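Local coordinates for DNA polymerase beta (PDB 4P4M), which catalyses template-directed addition of deoxyribonucleotides to a DNA primer as a type-X family polymerase, and probably acts in base excision repair of DNA, at residues A[153-156]-A[157-161]; A[141-144]-A[145-149]. All coordinates share one frame; numbering follows the deposited sequence. Where two conformers were deposited one is given.

Contact 1 of 2, residues A[153-156]-A[157-161]; sequences EKIP and MQESV
Two backbone N-H groups grip the carbonyl oxygen of Pro156 at the start of helix 157-175. Glu159 N donates to Pro156 O at 2.9 Å, but the bond is bent to 130° and the donor stands above the carbonyl plane. Ser160 N, longer at 3.3 Å, comes in that plane and is straighter, 161°. Pro156 occupies the N-cap position, and its ring lies alongside the side chain of Gln158, which points the same way; the Gln158 chain bends at chi2, bringing NE2 to 4.1 Å from Pro156 CG. This is a strand-to-helix turn of the palm, where strand 155-156 pairs antiparallel with strand 193-203, through backbone bonding of Ile155 with Ser194. A water ties the two sides together, donating to Ile155 O at 2.8 Å and hydrogen-bonded to Ser160 OG at 2.7 Å. The CG2 methyl of Ile155 meets Ser160 OG at 3.6 Å and also touches Glu159 CB, the Ile155 and Glu159 side chains crossing at about a right angle. With CG anti to the backbone N (chi1 -168°), Glu159 extends away to its own partners: OE1 is hydrogen-bonded to His163 and forms a salt bridge with Arg270.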
loop_
_atom_site.group_PDB
_atom_site.type_symbol
_atom_site.label_atom_id
_atom_site.label_comp_id
_atom_site.label_asym_id
_atom_site.label_seq_id
_atom_site.Cartn_x
_atom_site.Cartn_y
_atom_site.Cartn_z
ATOM N N GLU A 153 -10.123 13.157 -5.684
ATOM C CA GLU A 153 -9.232 14.188 -6.236
ATOM C C GLU A 153 -7.802 13.628 -6.351
ATOM O O GLU A 153 -7.338 12.950 -5.453
ATOM C CB GLU A 153 -9.251 15.431 -5.344
ATOM C CG GLU A 153 -10.632 16.106 -5.266
ATOM C CD GLU A 153 -11.050 16.711 -6.595
ATOM O OE1 GLU A 153 -10.236 17.457 -7.173
ATOM O OE2 GLU A 153 -12.180 16.436 -7.067
ATOM N N LYS A 154 -7.118 13.889 -7.463
ATOM C CA LYS A 154 -5.754 13.392 -7.615
ATOM C C LYS A 154 -4.735 14.321 -6.954
ATOM O O LYS A 154 -4.974 15.515 -6.803
ATOM C CB LYS A 154 -5.414 13.123 -9.089
ATOM C CG LYS A 154 -5.893 14.177 -10.086
ATOM C CD LYS A 154 -5.868 13.615 -11.512
ATOM C CE LYS A 154 -6.357 14.615 -12.551
ATOM N NZ LYS A 154 -5.412 15.743 -12.761
ATOM N N ILE A 155 -3.607 13.746 -6.538
ATOM C CA ILE A 155 -2.534 14.492 -5.875
ATOM C C ILE A 155 -1.486 14.951 -6.904
ATOM O O ILE A 155 -0.879 14.115 -7.573
ATOM C CB ILE A 155 -1.792 13.593 -4.851
ATOM C CG1 ILE A 155 -2.788 12.821 -3.960
ATOM C CG2 ILE A 155 -0.813 14.429 -4.015
ATOM C CD1 ILE A 155 -2.119 11.814 -3.011
ATOM N N PRO A 156 -1.251 16.271 -7.018
ATOM C CA PRO A 156 -0.197 16.756 -7.920
ATOM C C PRO A 156 1.180 16.353 -7.396
ATOM O O PRO A 156 1.384 16.321 -6.179
ATOM C CB PRO A 156 -0.331 18.287 -7.849
ATOM C CG PRO A 156 -1.598 18.565 -7.108
ATOM C CD PRO A 156 -1.868 17.362 -6.249
ATOM N N MET A 157 2.113 16.072 -8.304
ATOM C CA MET A 157 3.465 15.670 -7.919
ATOM C C MET A 157 4.078 16.595 -6.867
ATOM O O MET A 157 4.702 16.126 -5.912
ATOM C CB MET A 157 4.386 15.575 -9.149
ATOM C CG MET A 157 5.856 15.313 -8.808
ATOM S SD MET A 157 6.935 15.097 -10.247
ATOM C CE MET A 157 6.407 13.498 -10.847
ATOM N N GLN A 158 3.903 17.906 -7.024
ATOM C CA GLN A 158 4.481 18.851 -6.064
ATOM C C GLN A 158 4.024 18.584 -4.627
ATOM O O GLN A 158 4.800 18.749 -3.685
ATOM C CB GLN A 158 4.203 20.317 -6.452
ATOM C CG GLN A 158 2.722 20.698 -6.543
ATOM C CD GLN A 158 2.106 21.125 -5.205
ATOM O OE1 GLN A 158 2.813 21.376 -4.225
ATOM N NE2 GLN A 158 0.777 21.214 -5.170
ATOM N N GLU A 159 2.771 18.176 -4.451
ATOM C CA GLU A 159 2.296 17.874 -3.101
ATOM C C GLU A 159 2.844 16.535 -2.579
ATOM O O GLU A 159 3.148 16.410 -1.390
ATOM C CB GLU A 159 0.765 17.916 -3.002
ATOM C CG GLU A 159 0.276 17.892 -1.550
ATOM C CD GLU A 159 -1.237 17.804 -1.423
ATOM O OE1 GLU A 159 -1.719 16.981 -0.611
ATOM O OE2 GLU A 159 -1.946 18.560 -2.128
ATOM N N SER A 160 2.973 15.538 -3.451
ATOM C CA SER A 160 3.597 14.275 -3.046
ATOM C C SER A 160 5.024 14.475 -2.532
ATOM O O SER A 160 5.449 13.794 -1.583
ATOM C CB SER A 160 3.574 13.243 -4.187
ATOM O OG SER A 160 2.302 12.599 -4.268
ATOM N N VAL A 161 5.773 15.383 -3.161
ATOM C CA VAL A 161 7.100 15.750 -2.647
ATOM C C VAL A 161 7.009 16.223 -1.188
ATOM O O VAL A 161 7.849 15.856 -0.346
ATOM C CB VAL A 161 7.791 16.851 -3.501
ATOM C CG1 VAL A 161 9.073 17.331 -2.825
ATOM C CG2 VAL A 161 8.101 16.336 -4.904
HETATM O O HOH W 1 1.593 13.093 -6.787
#

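Contact 2 of 2, residues A[141-144]-A[145-149]; sequences QRVG and IKYFY
Gln141 O receives the N-H of Ile145 at 3.1 Å, and the side chain of Ile145 leans over the same oxygen, with CG1 at 3.4 Å from Gln141 O and CD1 also close. CG1 of Ile145 stands beside its own backbone N (chi1 -70°), which brings that branch back along the helix to the carbonyl its N-H already uses. The amide of Gln141 itself points elsewhere, NE2 donating to Gly106 O. One residue on, Arg142 O accepts from Lys146 N at 3.0 Å in a fairly straight bond, 166°, while Lys146 CB rests against the same oxygen; the guanidinium of Arg142 is bonded to the carbonyls of Ala131 and Ile134. Val143 O takes the N-H of Tyr147 at 3.0 Å and also sits at the edge of the Tyr147 ring, near its plane, 3.5 Å from CD1. The side chains of the two residues also meet, crossing obliquely, with CG1 of Val143 3.9 Å from CD1 of Tyr147. Gly144 O lies 3.3 Å from Phe148 N, but the angle is too poor for a bond, and Phe148 N instead reaches Ile145 O. The regular i to i+4 pattern thus stops at Tyr147, the first residue to leave helical backbone angles: a break between two consecutive helices, with Tyr147 ending one and capping the next, in the fingers region of this family X polymerase.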
loop_
_atom_site.group_PDB
_atom_site.type_symbol
_atom_site.label_atom_id
_atom_site.label_comp_id
_atom_site.label_asym_id
_atom_site.label_seq_id
_atom_site.Cartn_x
_atom_site.Cartn_y
_atom_site.Cartn_z
ATOM N N GLN A 141 -15.880 1.471 5.689
ATOM C CA GLN A 141 -16.800 1.989 4.682
ATOM C C GLN A 141 -17.197 3.409 5.047
ATOM O O GLN A 141 -17.422 4.256 4.170
ATOM C CB GLN A 141 -18.034 1.074 4.559
ATOM C CG GLN A 141 -17.747 -0.184 3.744
ATOM C CD GLN A 141 -18.786 -1.285 3.922
ATOM O OE1 GLN A 141 -19.604 -1.248 4.837
ATOM N NE2 GLN A 141 -18.740 -2.277 3.043
ATOM N N ARG A 142 -17.270 3.678 6.348
ATOM C CA ARG A 142 -17.677 4.997 6.820
ATOM C C ARG A 142 -16.652 6.068 6.464
ATOM O O ARG A 142 -17.012 7.219 6.201
ATOM C CB ARG A 142 -17.965 4.982 8.324
ATOM C CG ARG A 142 -19.121 4.064 8.697
ATOM C CD ARG A 142 -19.648 4.311 10.102
ATOM N NE ARG A 142 -20.607 3.275 10.485
ATOM C CZ ARG A 142 -21.910 3.317 10.217
ATOM N NH1 ARG A 142 -22.428 4.352 9.568
ATOM N NH2 ARG A 142 -22.698 2.322 10.603
ATOM N N VAL A 143 -15.375 5.692 6.457
ATOM C CA VAL A 143 -14.327 6.620 6.035
ATOM C C VAL A 143 -14.433 6.913 4.541
ATOM O O VAL A 143 -14.279 8.058 4.111
ATOM C CB VAL A 143 -12.909 6.089 6.388
ATOM C CG1 VAL A 143 -11.838 6.967 5.763
ATOM C CG2 VAL A 143 -12.739 6.011 7.900
ATOM N N GLY A 144 -14.711 5.887 3.742
ATOM C CA GLY A 144 -14.863 6.081 2.308
ATOM C C GLY A 144 -15.991 7.040 1.970
ATOM O O GLY A 144 -15.915 7.833 1.023
ATOM N N ILE A 145 -17.057 6.968 2.759
ATOM C CA ILE A 145 -18.198 7.850 2.581
ATOM C C ILE A 145 -17.889 9.278 3.026
ATOM O O ILE A 145 -18.122 10.236 2.284
ATOM C CB ILE A 145 -19.414 7.314 3.353
ATOM C CG1 ILE A 145 -19.938 6.044 2.674
ATOM C CG2 ILE A 145 -20.488 8.395 3.469
ATOM C CD1 ILE A 145 -20.851 5.196 3.557
ATOM N N LYS A 146 -17.352 9.417 4.231
ATOM C CA LYS A 146 -17.048 10.740 4.782
ATOM C C LYS A 146 -16.059 11.534 3.927
ATOM O O LYS A 146 -16.180 12.762 3.797
ATOM C CB LYS A 146 -16.515 10.614 6.215
ATOM C CG LYS A 146 -16.079 11.948 6.811
ATOM C CD LYS A 146 -15.665 11.824 8.268
ATOM C CE LYS A 146 -15.334 13.194 8.851
ATOM N NZ LYS A 146 -14.937 13.107 10.284
ATOM N N TYR A 147 -15.081 10.836 3.347
ATOM C CA TYR A 147 -14.033 11.473 2.543
ATOM C C TYR A 147 -14.224 11.290 1.032
ATOM O O TYR A 147 -13.264 11.379 0.265
ATOM C CB TYR A 147 -12.644 10.952 2.969
ATOM C CG TYR A 147 -12.215 11.455 4.335
ATOM C CD1 TYR A 147 -12.531 10.748 5.496
ATOM C CD2 TYR A 147 -11.513 12.650 4.467
ATOM C CE1 TYR A 147 -12.144 11.216 6.757
ATOM C CE2 TYR A 147 -11.121 13.122 5.727
ATOM C CZ TYR A 147 -11.447 12.401 6.860
ATOM O OH TYR A 147 -11.061 12.872 8.100
ATOM N N PHE A 148 -15.464 11.055 0.608
ATOM C CA PHE A 148 -15.761 10.839 -0.813
ATOM C C PHE A 148 -15.205 11.937 -1.723
ATOM O O PHE A 148 -14.570 11.633 -2.729
ATOM C CB PHE A 148 -17.269 10.658 -1.050
ATOM C CG PHE A 148 -17.624 10.316 -2.484
ATOM C CD1 PHE A 148 -17.448 9.030 -2.972
ATOM C CD2 PHE A 148 -18.127 11.287 -3.336
ATOM C CE1 PHE A 148 -17.763 8.721 -4.291
ATOM C CE2 PHE A 148 -18.453 10.981 -4.653
ATOM C CZ PHE A 148 -18.265 9.700 -5.130
ATOM N N TYR A 149 -15.430 13.205 -1.383
ATOM C CA TYR A 149 -14.902 14.291 -2.216
ATOM C C TYR A 149 -13.364 14.246 -2.304
ATOM O O TYR A 149 -12.797 14.218 -3.408
ATOM C CB TYR A 149 -15.410 15.683 -1.761
ATOM C CG TYR A 149 -14.552 16.812 -2.296
ATOM C CD1 TYR A 149 -14.746 17.328 -3.578
ATOM C CD2 TYR A 149 -13.517 17.330 -1.529
ATOM C CE1 TYR A 149 -13.926 18.352 -4.071
ATOM C CE2 TYR A 149 -12.705 18.331 -2.003
ATOM C CZ TYR A 149 -12.903 18.834 -3.271
ATOM O OH TYR A 149 -12.065 19.830 -3.706
#

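In the fold
Contact 2 precedes contact 1 along the chain; their centres lie 20 Å apart, and they do not touch each other. Helix 148-151, which begins within residues 145-149, is followed in the chain by strand 155-156; contact 2 lies in the fingers region and contact 1 in the palm. Contact 1 is the nearer to the catalytic centre: the side chain of Ile155 is about 5 Å from that of Asp196, which with Asp198 binds magnesium, and about 7 Å from the bound dideoxythymidine triphosphate. Contact 2 stands farther back, with the Tyr147 side chain about 12 Å from that of Asp196, but its nearest atom is about 5 Å from the bound nucleic acid.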